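Local structure of uncharacterized protein TP-0789 domain-containing protein (Nitrosomonas europaea ATCC 19718, 3BUU) at residues 13-18 / 154-159; 42-47 / 96-101; 74-79 / 112-117; 120-125 / 129-134; 160-163 / 169-172. The protein is of unknown function but belongs to the LolA superfamily, whose members include periplasmic carriers of lipoproteins, and may likewise bind a lipid-like ligand. All blocks are in the same frame, centred on the assembly; numbering follows the deposited sequence.

Interaction 1: residues 13-18 / 154-159; sequences LEKADE and SNFRPY
Lys15, on the helix 9-20, lays its aliphatic chain against the aromatic ring of Phe156 in the loop that leads into strand 158-164. The two side chains run side by side and point the same way. They start together, with Lys15 CB 3.7 Å from Phe156 CB. Further out the lysine CD rests almost exactly over the middle of the ring, 3.6 Å from the centroid. It stands only 1° off the ring normal, a well-formed CH-pi contact. Lys15 CG is anti to its carbonyl carbon (chi1 -67°), and from there the chain stays straight as far as CE, which places CD over the ring. Beyond CE the lysine bends at chi4, and NZ departs from the ring; it lies 5.6 Å from the centroid of the Phe156 ring, so any cation-pi attraction is weak at most. Ala16, the next residue of the helix, brings its CA to 3.5 Å from Phe156 O in a CA-H...O contact, and Pro158 CD approaches the carbonyl oxygen of Ala16. The loop is shaped by an Asx turn in which Asn155 OD1 accepts from Arg157 N. Ile12 and Ile19 of the same helix also touch Phe156. The helix is therefore held against this loop by methylenes and an aromatic face, an apolar contact in which the lysine charge plays little part.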
# COMPACT_ATOMS: atom_id res chain seq x y z
N LEU A 13 12.03 4.48 9.85
CA LEU A 13 10.92 4.46 8.92
C LEU A 13 11.39 4.71 7.49
O LEU A 13 10.90 4.07 6.56
CB LEU A 13 9.87 5.49 9.33
CG LEU A 13 8.57 5.37 8.54
CD1 LEU A 13 7.90 4.03 8.70
CD2 LEU A 13 7.65 6.56 8.94
N GLU A 14 12.30 5.66 7.32
CA GLU A 14 12.87 5.94 5.99
C GLU A 14 13.53 4.72 5.39
O GLU A 14 13.38 4.41 4.21
CB GLU A 14 13.92 7.07 6.10
CG GLU A 14 13.33 8.46 6.12
CD GLU A 14 14.26 9.56 6.62
OE1 GLU A 14 15.34 9.28 7.20
OE2 GLU A 14 13.88 10.74 6.46
N LYS A 15 14.30 4.03 6.22
CA LYS A 15 15.01 2.84 5.78
C LYS A 15 14.07 1.74 5.41
O LYS A 15 14.27 1.05 4.39
CB LYS A 15 16.07 2.39 6.77
CG LYS A 15 17.21 3.40 6.89
CD LYS A 15 18.17 3.19 8.02
CE LYS A 15 19.16 4.36 8.07
NZ LYS A 15 19.95 4.45 6.81
N ALA A 16 13.03 1.54 6.20
CA ALA A 16 12.02 0.53 5.86
C ALA A 16 11.29 0.90 4.55
O ALA A 16 11.06 0.04 3.68
CB ALA A 16 11.07 0.34 7.03
N ASP A 17 10.90 2.18 4.41
CA ASP A 17 10.28 2.63 3.17
C ASP A 17 11.16 2.38 1.95
O ASP A 17 10.65 1.98 0.90
CB ASP A 17 10.01 4.13 3.19
CG ASP A 17 8.74 4.59 3.91
OD1 ASP A 17 7.82 3.80 4.16
OD2 ASP A 17 8.70 5.83 4.17
N GLU A 18 12.46 2.66 2.08
CA GLU A 18 13.35 2.51 0.94
C GLU A 18 13.63 1.05 0.59
O GLU A 18 14.00 0.78 -0.55
CB GLU A 18 14.60 3.33 1.13
CG GLU A 18 15.60 2.73 1.97
CD GLU A 18 16.79 3.65 2.21
OE1 GLU A 18 16.78 4.80 1.71
OE2 GLU A 18 17.73 3.23 2.88
N SER A 154 18.25 -5.58 12.45
CA SER A 154 19.48 -5.98 11.81
C SER A 154 19.66 -5.30 10.46
O SER A 154 20.78 -4.92 10.11
CB SER A 154 19.54 -7.52 11.64
OG SER A 154 18.57 -8.02 10.75
N ASN A 155 18.60 -5.21 9.66
CA ASN A 155 18.68 -4.78 8.26
C ASN A 155 17.56 -3.83 7.86
O ASN A 155 17.44 -3.52 6.69
CB ASN A 155 18.70 -6.00 7.33
CG ASN A 155 17.51 -6.88 7.52
OD1 ASN A 155 16.53 -6.53 8.17
ND2 ASN A 155 17.60 -8.09 6.97
N PHE A 156 16.76 -3.36 8.83
CA PHE A 156 15.68 -2.40 8.59
C PHE A 156 14.58 -2.92 7.72
O PHE A 156 13.75 -2.14 7.25
CB PHE A 156 16.21 -1.04 8.09
CG PHE A 156 17.18 -0.43 9.06
CD1 PHE A 156 16.74 0.28 10.17
CD2 PHE A 156 18.54 -0.56 8.83
CE1 PHE A 156 17.64 0.85 11.07
CE2 PHE A 156 19.46 0.01 9.71
CZ PHE A 156 19.02 0.71 10.83
N ARG A 157 14.52 -4.23 7.51
CA ARG A 157 13.42 -4.75 6.69
C ARG A 157 12.08 -4.60 7.41
O ARG A 157 11.97 -4.91 8.60
CB ARG A 157 13.59 -6.21 6.37
CG ARG A 157 14.57 -6.52 5.31
CD ARG A 157 14.60 -8.01 5.09
NE ARG A 157 15.66 -8.29 4.18
CZ ARG A 157 15.87 -9.50 3.71
NH1 ARG A 157 15.11 -10.49 4.13
NH2 ARG A 157 16.85 -9.70 2.84
N PRO A 158 11.03 -4.21 6.67
CA PRO A 158 9.69 -4.32 7.29
C PRO A 158 9.37 -5.79 7.52
O PRO A 158 9.61 -6.63 6.64
CB PRO A 158 8.79 -3.65 6.23
CG PRO A 158 9.50 -3.88 4.92
CD PRO A 158 10.98 -3.83 5.25
N TYR A 159 8.73 -6.06 8.65
CA TYR A 159 8.40 -7.41 9.04
C TYR A 159 6.90 -7.64 9.05
O TYR A 159 6.41 -8.56 8.40
CB TYR A 159 9.04 -7.72 10.40
CG TYR A 159 8.64 -9.03 11.02
CD1 TYR A 159 8.87 -10.24 10.38
CD2 TYR A 159 8.04 -9.05 12.26
CE1 TYR A 159 8.50 -11.43 10.97
CE2 TYR A 159 7.66 -10.23 12.85
CZ TYR A 159 7.91 -11.41 12.21
OH TYR A 159 7.52 -12.60 12.77

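Interaction 2: residues 42-47 / 96-101; sequences DLYRYQ and RLTGQV
Tyr44 on strand 39-51 faces Thr98 with their CA atoms 7.9 Å apart, a spacing bridged by side chains, while residues 96-101 fold back on themselves through a type II' turn from Thr98 to Val101 and a classic beta bulge at Leu97 and Thr98 opposite Val101. Thr98 sits over one face of the Tyr44 ring: OG1 lies above its centre, 3.6 Å from Tyr44 CE2, and CB stands 4.1 Å from the centroid of that ring, 8° off the normal. With OG1 trans to the backbone N (chi1 -177°), the methyl CG2 turns instead to the neighbouring tyrosine, 3.6 Å from Tyr46 OH. Leu97 and Tyr46 extend toward each other from the two segments. Leu97 CG comes within 3.5 Å of Tyr46 OH, and CD2 approaches Tyr46 CZ to 3.7 Å, so the branched end of Leu97 packs against the phenol end of Tyr46. Ile106 of helix 103-107 packs on Leu97 as well, joining the hairpin to that helix. Across the two segments the phenol oxygen of Tyr46 meets carbon atoms, and the threonine hydroxyl lies over an aromatic face; the contact thus rests on close fit and dispersion, not on hydrogen bonds between the two segments.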
# COMPACT_ATOMS: atom_id res chain seq x y z
N ASP A 42 -12.75 -13.42 -6.97
CA ASP A 42 -12.02 -13.50 -8.23
C ASP A 42 -10.65 -12.82 -8.06
O ASP A 42 -10.46 -11.96 -7.20
CB ASP A 42 -12.78 -12.73 -9.30
CG ASP A 42 -14.14 -13.31 -9.61
OD1 ASP A 42 -14.34 -14.55 -9.46
OD2 ASP A 42 -15.02 -12.52 -10.01
N LEU A 43 -9.68 -13.17 -8.87
CA LEU A 43 -8.36 -12.52 -8.76
C LEU A 43 -8.50 -11.06 -9.26
O LEU A 43 -9.24 -10.84 -10.20
CB LEU A 43 -7.36 -13.29 -9.63
CG LEU A 43 -6.07 -12.62 -10.11
CD1 LEU A 43 -5.08 -12.44 -9.01
CD2 LEU A 43 -5.42 -13.42 -11.22
N TYR A 44 -7.84 -10.10 -8.62
CA TYR A 44 -7.77 -8.74 -9.11
C TYR A 44 -6.34 -8.47 -9.54
O TYR A 44 -5.38 -8.95 -8.90
CB TYR A 44 -8.17 -7.75 -8.00
CG TYR A 44 -9.67 -7.60 -7.80
CD1 TYR A 44 -10.28 -6.41 -8.13
CD2 TYR A 44 -10.49 -8.66 -7.37
CE1 TYR A 44 -11.65 -6.23 -7.98
CE2 TYR A 44 -11.86 -8.49 -7.22
CZ TYR A 44 -12.43 -7.27 -7.54
OH TYR A 44 -13.80 -7.10 -7.44
N ARG A 45 -6.17 -7.72 -10.61
CA ARG A 45 -4.83 -7.30 -11.02
C ARG A 45 -4.84 -5.84 -11.38
O ARG A 45 -5.85 -5.35 -11.93
CB ARG A 45 -4.35 -8.12 -12.22
CG ARG A 45 -4.13 -9.60 -12.00
CD ARG A 45 -3.36 -10.16 -13.19
NE ARG A 45 -3.39 -11.62 -13.24
CZ ARG A 45 -2.42 -12.38 -12.76
NH1 ARG A 45 -1.37 -11.83 -12.17
NH2 ARG A 45 -2.49 -13.70 -12.85
N TYR A 46 -3.72 -5.18 -11.08
CA TYR A 46 -3.58 -3.75 -11.29
C TYR A 46 -2.23 -3.43 -11.87
O TYR A 46 -1.24 -4.11 -11.59
CB TYR A 46 -3.65 -3.00 -9.94
CG TYR A 46 -4.94 -3.24 -9.19
CD1 TYR A 46 -6.02 -2.41 -9.33
CD2 TYR A 46 -5.07 -4.34 -8.33
CE1 TYR A 46 -7.20 -2.64 -8.65
CE2 TYR A 46 -6.25 -4.56 -7.63
CZ TYR A 46 -7.29 -3.72 -7.80
OH TYR A 46 -8.46 -3.96 -7.13
N GLN A 47 -2.16 -2.35 -12.63
CA GLN A 47 -0.90 -1.74 -12.98
C GLN A 47 -0.83 -0.43 -12.22
O GLN A 47 -1.78 0.36 -12.26
CB GLN A 47 -0.80 -1.44 -14.48
CG GLN A 47 0.56 -0.76 -14.79
CD GLN A 47 0.66 -0.09 -16.14
OE1 GLN A 47 0.24 1.06 -16.30
NE2 GLN A 47 1.26 -0.78 -17.09
N ARG A 96 -12.11 1.04 0.80
CA ARG A 96 -11.73 -0.31 0.41
C ARG A 96 -11.51 -0.40 -1.07
O ARG A 96 -12.34 0.06 -1.89
CB ARG A 96 -12.79 -1.30 0.86
CG ARG A 96 -13.15 -1.13 2.34
CD ARG A 96 -14.15 -2.13 2.88
NE ARG A 96 -13.54 -3.41 3.14
CZ ARG A 96 -12.91 -3.72 4.28
NH1 ARG A 96 -12.82 -2.85 5.30
NH2 ARG A 96 -12.40 -4.90 4.40
N LEU A 97 -10.39 -1.00 -1.46
CA LEU A 97 -10.10 -1.35 -2.84
C LEU A 97 -10.75 -2.71 -3.13
O LEU A 97 -11.74 -2.79 -3.87
CB LEU A 97 -8.58 -1.35 -3.07
CG LEU A 97 -8.17 -1.69 -4.50
CD1 LEU A 97 -8.42 -0.53 -5.45
CD2 LEU A 97 -6.74 -2.10 -4.49
N THR A 98 -10.20 -3.76 -2.56
CA THR A 98 -10.73 -5.11 -2.69
C THR A 98 -10.25 -5.90 -1.47
O THR A 98 -9.14 -5.65 -0.98
CB THR A 98 -10.31 -5.75 -4.02
OG1 THR A 98 -10.93 -7.01 -4.11
CG2 THR A 98 -8.83 -5.94 -4.11
N GLY A 99 -11.06 -6.83 -0.99
CA GLY A 99 -10.62 -7.66 0.10
C GLY A 99 -10.16 -6.84 1.29
O GLY A 99 -10.87 -5.93 1.70
N GLN A 100 -8.99 -7.17 1.81
CA GLN A 100 -8.42 -6.50 2.96
C GLN A 100 -7.50 -5.36 2.58
O GLN A 100 -6.71 -4.92 3.40
CB GLN A 100 -7.67 -7.54 3.82
CG GLN A 100 -8.60 -8.53 4.43
CD GLN A 100 -9.57 -7.84 5.36
OE1 GLN A 100 -9.15 -7.21 6.31
NE2 GLN A 100 -10.88 -8.01 5.13
N VAL A 101 -7.60 -4.88 1.33
CA VAL A 101 -6.71 -3.85 0.80
C VAL A 101 -7.44 -2.54 0.70
O VAL A 101 -8.53 -2.47 0.10
CB VAL A 101 -6.16 -4.30 -0.56
CG1 VAL A 101 -5.11 -3.30 -1.06
CG2 VAL A 101 -5.55 -5.71 -0.47

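Interaction 3: residues 74-79 / 112-117; sequences KGRDLW and TGDYHP
Asp114 OD1 takes a salt bridge from Arg76 NH1 at 2.7 Å, in the arginine conformer described, one of two, and a second one from Arg108, so two arginines meet on one carboxylate oxygen. Arg76 belongs to a type II' beta turn, Lys74 to Asp77, that closes the hairpin of strands 70-74 and 77-81, and Asp114 lies just before strand 115-125; the pair thus ties a hairpin turn to the approach to an outermost strand of the LolA-like beta fold. The Arg76 side chain leaves with CG opposite the carbonyl carbon and bends at chi2, carrying the guanidinium past the aspartate, the two side chains running in opposite directions. Asp114 OD1 lies near the guanidinium plane and the N-H...O angle is 167°, an almost straight bond from the arginine. From the acid the approach is less regular: NH1 comes on the anti side and 34° out of the carboxylate plane, and the two flat groups are turned 59° against each other. That twist fits a single-nitrogen grip better than a paired one. Arg108 also donates to Gly75 O and so reaches both segments; the two guanidinium groups gather round the shared carboxylate, which probably favours its ionised form. Gly113 contributes its backbone alone: its O lies 3.3 Å from Arg76 NH1, beside the guanidinium edge.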
# COMPACT_ATOMS: atom_id res chain seq x y z
N LYS A 74 -3.86 12.62 -6.53
CA LYS A 74 -3.12 13.89 -6.50
C LYS A 74 -3.07 14.31 -5.02
O LYS A 74 -4.13 14.61 -4.41
CB LYS A 74 -3.84 14.95 -7.37
CG LYS A 74 -4.05 14.55 -8.90
CD LYS A 74 -4.78 15.63 -9.74
CE LYS A 74 -6.22 15.24 -9.96
NZ LYS A 74 -7.03 16.28 -10.68
N GLY A 75 -1.89 14.36 -4.42
CA GLY A 75 -1.84 14.54 -2.99
C GLY A 75 -2.58 13.44 -2.27
O GLY A 75 -2.36 12.29 -2.58
N ARG A 76 -3.48 13.78 -1.35
CA ARG A 76 -4.31 12.80 -0.64
C ARG A 76 -5.66 12.53 -1.26
O ARG A 76 -6.44 11.74 -0.73
CB ARG A 76 -4.53 13.27 0.77
CG ARG A 76 -3.25 13.46 1.46
CD ARG A 76 -3.29 13.03 2.88
NE ARG A 76 -1.93 12.73 3.27
CZ ARG A 76 -1.03 13.65 3.59
NH1 ARG A 76 0.20 13.29 3.89
NH2 ARG A 76 -1.36 14.94 3.58
N ASP A 77 -5.92 13.19 -2.38
CA ASP A 77 -7.23 13.06 -3.01
C ASP A 77 -7.19 12.05 -4.16
O ASP A 77 -6.22 12.01 -4.91
CB ASP A 77 -7.66 14.41 -3.54
CG ASP A 77 -7.94 15.42 -2.43
OD1 ASP A 77 -8.79 15.15 -1.57
OD2 ASP A 77 -7.26 16.45 -2.40
N LEU A 78 -8.26 11.25 -4.26
CA LEU A 78 -8.41 10.26 -5.30
C LEU A 78 -9.60 10.57 -6.16
O LEU A 78 -10.67 10.89 -5.67
CB LEU A 78 -8.65 8.87 -4.75
CG LEU A 78 -7.67 8.36 -3.74
CD1 LEU A 78 -8.08 6.96 -3.28
CD2 LEU A 78 -6.31 8.32 -4.33
N TRP A 79 -9.41 10.41 -7.46
CA TRP A 79 -10.49 10.48 -8.48
C TRP A 79 -10.60 9.08 -9.04
O TRP A 79 -9.59 8.47 -9.46
CB TRP A 79 -10.14 11.46 -9.63
CG TRP A 79 -10.33 12.96 -9.34
CD1 TRP A 79 -9.37 13.94 -9.40
CD2 TRP A 79 -11.56 13.64 -9.02
NE1 TRP A 79 -9.92 15.17 -9.09
CE2 TRP A 79 -11.26 15.02 -8.88
CE3 TRP A 79 -12.88 13.22 -8.84
CZ2 TRP A 79 -12.23 15.95 -8.52
CZ3 TRP A 79 -13.85 14.17 -8.50
CH2 TRP A 79 -13.51 15.52 -8.35
N THR A 112 6.53 7.40 5.29
CA THR A 112 7.12 8.72 5.58
C THR A 112 6.29 9.78 4.91
O THR A 112 5.92 9.64 3.74
CB THR A 112 8.56 8.77 5.13
OG1 THR A 112 9.34 7.84 5.88
CG2 THR A 112 9.18 10.15 5.34
N GLY A 113 5.99 10.84 5.66
CA GLY A 113 5.20 11.97 5.18
C GLY A 113 3.73 11.87 5.54
O GLY A 113 3.03 12.88 5.63
N ASP A 114 3.23 10.66 5.73
CA ASP A 114 1.82 10.45 6.09
C ASP A 114 1.63 10.20 7.59
O ASP A 114 0.53 10.31 8.10
CB ASP A 114 1.24 9.25 5.33
CG ASP A 114 0.86 9.55 3.91
OD1 ASP A 114 1.03 10.73 3.48
OD2 ASP A 114 0.36 8.59 3.23
N TYR A 115 2.71 9.78 8.28
CA TYR A 115 2.65 9.36 9.66
C TYR A 115 3.82 9.94 10.42
O TYR A 115 4.95 9.95 9.92
CB TYR A 115 2.75 7.82 9.81
CG TYR A 115 1.64 7.13 9.08
CD1 TYR A 115 0.41 6.90 9.70
CD2 TYR A 115 1.77 6.76 7.76
CE1 TYR A 115 -0.66 6.34 9.00
CE2 TYR A 115 0.71 6.21 7.05
CZ TYR A 115 -0.51 6.01 7.66
OH TYR A 115 -1.55 5.50 6.96
N HIS A 116 3.57 10.34 11.66
CA HIS A 116 4.64 10.70 12.58
C HIS A 116 5.09 9.41 13.29
O HIS A 116 4.25 8.74 13.89
CB HIS A 116 4.09 11.67 13.60
CG HIS A 116 4.95 11.77 14.84
ND1 HIS A 116 6.05 12.58 14.93
CD2 HIS A 116 4.92 11.05 16.00
CE1 HIS A 116 6.64 12.42 16.11
NE2 HIS A 116 5.97 11.49 16.78
N PRO A 117 6.37 9.03 13.18
CA PRO A 117 6.85 7.82 13.84
C PRO A 117 7.45 8.05 15.22
O PRO A 117 8.13 9.05 15.44
CB PRO A 117 7.95 7.36 12.88
CG PRO A 117 8.54 8.63 12.37
CD PRO A 117 7.41 9.64 12.34

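Interaction 4: residues 120-125 / 129-134; sequences LRNESI and DYYVLE
Glu123 and Val132 meet on one face of the antiparallel hairpin 115-125/128-137, where Arg121 and Tyr130 also project. From Glu123 CB the valine methyl CG2 is 4.1 Å away, and CG comes nearer, 3.8 Å from Val132 CG2. CD lies beside that methyl, and at the tip OE2 receives both NE (2.6 Å) and NH2 of Arg121, side-on and nearly in the guanidinium plane; OE1 accepts from Trp150 NE1 on strand 146-152. Arg121 CG, between its backbone N and carbonyl carbon (chi1 62°), packs 3.9 Å from Val132 CB, and the extended chain brings the guanidinium to OE2. Regular pairing gives way to a classic bulge where Leu120 and Arg121 both face Val132, whose O accepts from Leu120 N and weakly from Arg121 N. On the other face Ser124 OG, in the conformer described, donates to Asp129 OD1. At the hairpin end a water joins Ile125 O to Tyr130 OH. The salt bridge would restrict both chains' rotation and help keep their methylenes against Val132.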
# COMPACT_ATOMS: atom_id res chain seq x y z
N LEU A 120 7.66 2.69 19.87
CA LEU A 120 6.74 2.25 20.92
C LEU A 120 7.50 1.33 21.86
O LEU A 120 7.47 1.51 23.08
CB LEU A 120 5.51 1.58 20.29
CG LEU A 120 4.54 1.04 21.35
CD1 LEU A 120 4.00 2.19 22.23
CD2 LEU A 120 3.43 0.35 20.60
N ARG A 121 8.17 0.32 21.31
CA ARG A 121 8.90 -0.65 22.08
C ARG A 121 9.82 -1.40 21.13
O ARG A 121 9.63 -1.34 19.92
CB ARG A 121 7.96 -1.64 22.81
CG ARG A 121 7.10 -2.46 21.87
CD ARG A 121 6.17 -3.43 22.62
NE ARG A 121 5.27 -4.16 21.68
CZ ARG A 121 4.03 -3.81 21.33
NH1 ARG A 121 3.44 -2.74 21.83
NH2 ARG A 121 3.38 -4.55 20.43
N ASN A 122 10.77 -2.12 21.69
CA ASN A 122 11.48 -3.17 20.98
C ASN A 122 10.89 -4.51 21.31
O ASN A 122 10.43 -4.70 22.43
CB ASN A 122 12.98 -3.05 21.32
CG ASN A 122 13.59 -1.75 20.73
OD1 ASN A 122 13.39 -1.43 19.59
ND2 ASN A 122 14.27 -0.98 21.56
N GLU A 123 10.86 -5.44 20.37
CA GLU A 123 10.39 -6.80 20.61
C GLU A 123 11.36 -7.80 20.03
O GLU A 123 11.90 -7.59 18.96
CB GLU A 123 9.04 -7.05 19.93
CG GLU A 123 7.83 -6.54 20.58
CD GLU A 123 6.51 -7.00 19.96
OE1 GLU A 123 6.42 -7.94 19.14
OE2 GLU A 123 5.52 -6.40 20.40
N SER A 124 11.55 -8.90 20.75
CA SER A 124 12.31 -10.03 20.27
C SER A 124 11.31 -11.12 19.92
O SER A 124 10.41 -11.43 20.69
CB SER A 124 13.21 -10.56 21.40
OG SER A 124 14.08 -9.54 21.86
N ILE A 125 11.44 -11.69 18.75
CA ILE A 125 10.58 -12.78 18.39
C ILE A 125 11.68 -13.69 17.88
O ILE A 125 12.19 -13.49 16.77
CB ILE A 125 9.48 -12.36 17.33
CG1 ILE A 125 8.60 -11.18 17.82
CG2 ILE A 125 8.61 -13.55 16.92
CD1 ILE A 125 7.62 -10.62 16.75
N ASP A 129 15.45 -9.22 16.67
CA ASP A 129 14.94 -8.07 17.39
C ASP A 129 14.34 -7.10 16.39
O ASP A 129 14.87 -6.91 15.30
CB ASP A 129 16.06 -7.32 18.14
CG ASP A 129 16.81 -8.20 19.10
OD1 ASP A 129 16.13 -8.85 19.89
OD2 ASP A 129 18.07 -8.22 19.09
N TYR A 130 13.26 -6.48 16.81
CA TYR A 130 12.49 -5.57 15.99
C TYR A 130 12.30 -4.27 16.72
O TYR A 130 12.01 -4.26 17.92
CB TYR A 130 11.10 -6.17 15.64
CG TYR A 130 11.21 -7.43 14.88
CD1 TYR A 130 11.35 -7.44 13.49
CD2 TYR A 130 11.22 -8.64 15.56
CE1 TYR A 130 11.50 -8.64 12.83
CE2 TYR A 130 11.35 -9.84 14.89
CZ TYR A 130 11.52 -9.83 13.54
OH TYR A 130 11.63 -11.03 12.87
N TYR A 131 12.39 -3.17 15.99
CA TYR A 131 11.82 -1.91 16.43
C TYR A 131 10.32 -1.98 16.17
O TYR A 131 9.93 -2.30 15.05
CB TYR A 131 12.39 -0.75 15.62
CG TYR A 131 13.87 -0.59 15.65
CD1 TYR A 131 14.54 -0.28 16.82
CD2 TYR A 131 14.62 -0.67 14.48
CE1 TYR A 131 15.94 -0.05 16.81
CE2 TYR A 131 15.99 -0.46 14.47
CZ TYR A 131 16.66 -0.15 15.64
OH TYR A 131 18.02 0.09 15.63
N VAL A 132 9.49 -1.59 17.13
CA VAL A 132 8.05 -1.45 16.91
C VAL A 132 7.75 0.03 16.88
O VAL A 132 7.83 0.69 17.94
CB VAL A 132 7.18 -2.21 17.95
CG1 VAL A 132 5.71 -2.11 17.53
CG2 VAL A 132 7.61 -3.65 18.05
N LEU A 133 7.49 0.55 15.69
CA LEU A 133 7.19 1.96 15.55
C LEU A 133 5.70 2.19 15.63
O LEU A 133 4.93 1.49 14.97
CB LEU A 133 7.67 2.51 14.19
CG LEU A 133 9.17 2.39 13.92
CD1 LEU A 133 9.53 3.01 12.54
CD2 LEU A 133 9.98 3.07 15.00
N GLU A 134 5.29 3.20 16.38
CA GLU A 134 3.92 3.67 16.34
C GLU A 134 3.86 4.83 15.33
O GLU A 134 4.57 5.84 15.51
CB GLU A 134 3.49 4.15 17.73
CG GLU A 134 2.07 4.67 17.68
CD GLU A 134 1.37 4.66 19.01
OE1 GLU A 134 1.93 4.16 20.00
OE2 GLU A 134 0.22 5.13 19.07
O HOH W 1 11.41 -13.40 13.96

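Interaction 5: residues 160-163 / 169-172; sequences KAEF and RLLK
Phe163 and Lys172 sit opposite each other in the beta hairpin of strands 158-164 and 170-182, as an antiparallel hydrogen-bonded pair whose side chains share a face and cross at a slant. The lysine passes over one face of the ring: CG is 3.8 Å from Phe163 CD2, and CE stands above the plane but displaced toward the rim, 4.3 Å from the centroid of the Phe163 ring. Lys172 takes the cramped rotamer with CG between its backbone N and carbonyl carbon (chi1 65°), then runs fully extended, which draws the chain along the ring. Its NZ continues to a salt bridge with Asp105 and hydrogen bonds to Gln100 O and Tyr144 OH. On the other side of the strand, Leu170 CD1 rests against Glu162 CB at 3.7 Å. The backbone forms a classic beta bulge, Leu171 and Lys172 both facing Phe163: Phe163 O accepts from Leu171 N at 2.8 Å and, weakly, from Lys172 N at 3.5 Å.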
# COMPACT_ATOMS: atom_id res chain seq x y z
N LYS A 160 6.17 -6.83 9.81
CA LYS A 160 4.73 -6.96 9.90
C LYS A 160 4.18 -5.64 10.39
O LYS A 160 4.92 -4.77 10.88
CB LYS A 160 4.35 -8.12 10.86
CG LYS A 160 4.56 -7.84 12.33
CD LYS A 160 4.20 -9.04 13.20
CE LYS A 160 4.31 -8.67 14.69
NZ LYS A 160 3.85 -9.79 15.54
N ALA A 161 2.88 -5.49 10.24
CA ALA A 161 2.19 -4.31 10.68
C ALA A 161 0.85 -4.65 11.27
O ALA A 161 0.23 -5.67 10.95
CB ALA A 161 2.08 -3.30 9.55
N GLU A 162 0.39 -3.73 12.12
CA GLU A 162 -0.99 -3.77 12.67
C GLU A 162 -1.64 -2.44 12.35
O GLU A 162 -1.05 -1.38 12.58
CB GLU A 162 -0.94 -4.00 14.19
CG GLU A 162 -0.46 -5.38 14.62
CD GLU A 162 -0.41 -5.54 16.11
OE1 GLU A 162 -0.54 -4.55 16.83
OE2 GLU A 162 -0.18 -6.68 16.56
N PHE A 163 -2.88 -2.50 11.83
CA PHE A 163 -3.57 -1.29 11.36
C PHE A 163 -4.77 -1.07 12.27
O PHE A 163 -5.53 -2.01 12.50
CB PHE A 163 -4.04 -1.50 9.90
CG PHE A 163 -2.92 -1.74 8.97
CD1 PHE A 163 -2.35 -0.65 8.30
CD2 PHE A 163 -2.38 -3.02 8.80
CE1 PHE A 163 -1.26 -0.85 7.45
CE2 PHE A 163 -1.30 -3.23 7.94
CZ PHE A 163 -0.75 -2.14 7.26
N ARG A 169 -9.23 0.55 17.45
CA ARG A 169 -9.52 -0.90 17.33
C ARG A 169 -8.60 -1.50 16.28
O ARG A 169 -8.45 -0.91 15.22
CB ARG A 169 -10.98 -1.16 16.88
CG ARG A 169 -12.04 -1.27 18.00
CD ARG A 169 -12.09 -0.01 18.83
NE ARG A 169 -13.20 0.01 19.78
CZ ARG A 169 -13.58 1.09 20.46
NH1 ARG A 169 -12.95 2.25 20.31
NH2 ARG A 169 -14.59 1.02 21.29
N LEU A 170 -8.05 -2.67 16.54
CA LEU A 170 -7.29 -3.39 15.53
C LEU A 170 -8.20 -3.79 14.40
O LEU A 170 -9.22 -4.45 14.63
CB LEU A 170 -6.62 -4.61 16.15
CG LEU A 170 -5.74 -5.46 15.23
CD1 LEU A 170 -4.49 -4.73 14.77
CD2 LEU A 170 -5.31 -6.73 15.91
N LEU A 171 -7.82 -3.45 13.17
CA LEU A 171 -8.61 -3.79 12.00
C LEU A 171 -8.03 -4.92 11.17
O LEU A 171 -8.79 -5.76 10.68
CB LEU A 171 -8.78 -2.59 11.13
CG LEU A 171 -9.58 -1.45 11.78
CD1 LEU A 171 -9.69 -0.28 10.79
CD2 LEU A 171 -10.96 -1.93 12.24
N LYS A 172 -6.71 -4.93 11.01
CA LYS A 172 -6.10 -5.93 10.16
C LYS A 172 -4.62 -5.93 10.45
O LYS A 172 -4.10 -5.03 11.10
CB LYS A 172 -6.40 -5.70 8.66
CG LYS A 172 -5.80 -4.45 8.10
CD LYS A 172 -6.20 -4.16 6.66
CE LYS A 172 -5.40 -3.00 6.06
NZ LYS A 172 -5.95 -2.63 4.74

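Overall arrangement
The five contacts are spread over the curved antiparallel beta fold, with helix 9-20 against it. Interactions 1 and 4 lie on the same side of the chain centre, 12 Å apart between centres, and meet where Tyr159 stacks on Tyr130 and Phe156 touches Tyr131. Interaction 1 also joins interaction 3 through Asp17 OD2 and Thr112 OG1, 2.7 Å apart. Strand 115-125 connects interactions 3 and 4, and strand 158-164 connects 1 and 5. Interactions 2 and 5 are coupled by Lys172 NZ, 2.8 Å from Gln100 O. Interactions 2 and 4 are farthest apart, about 30 Å between centres, on opposite sides of the chain centre.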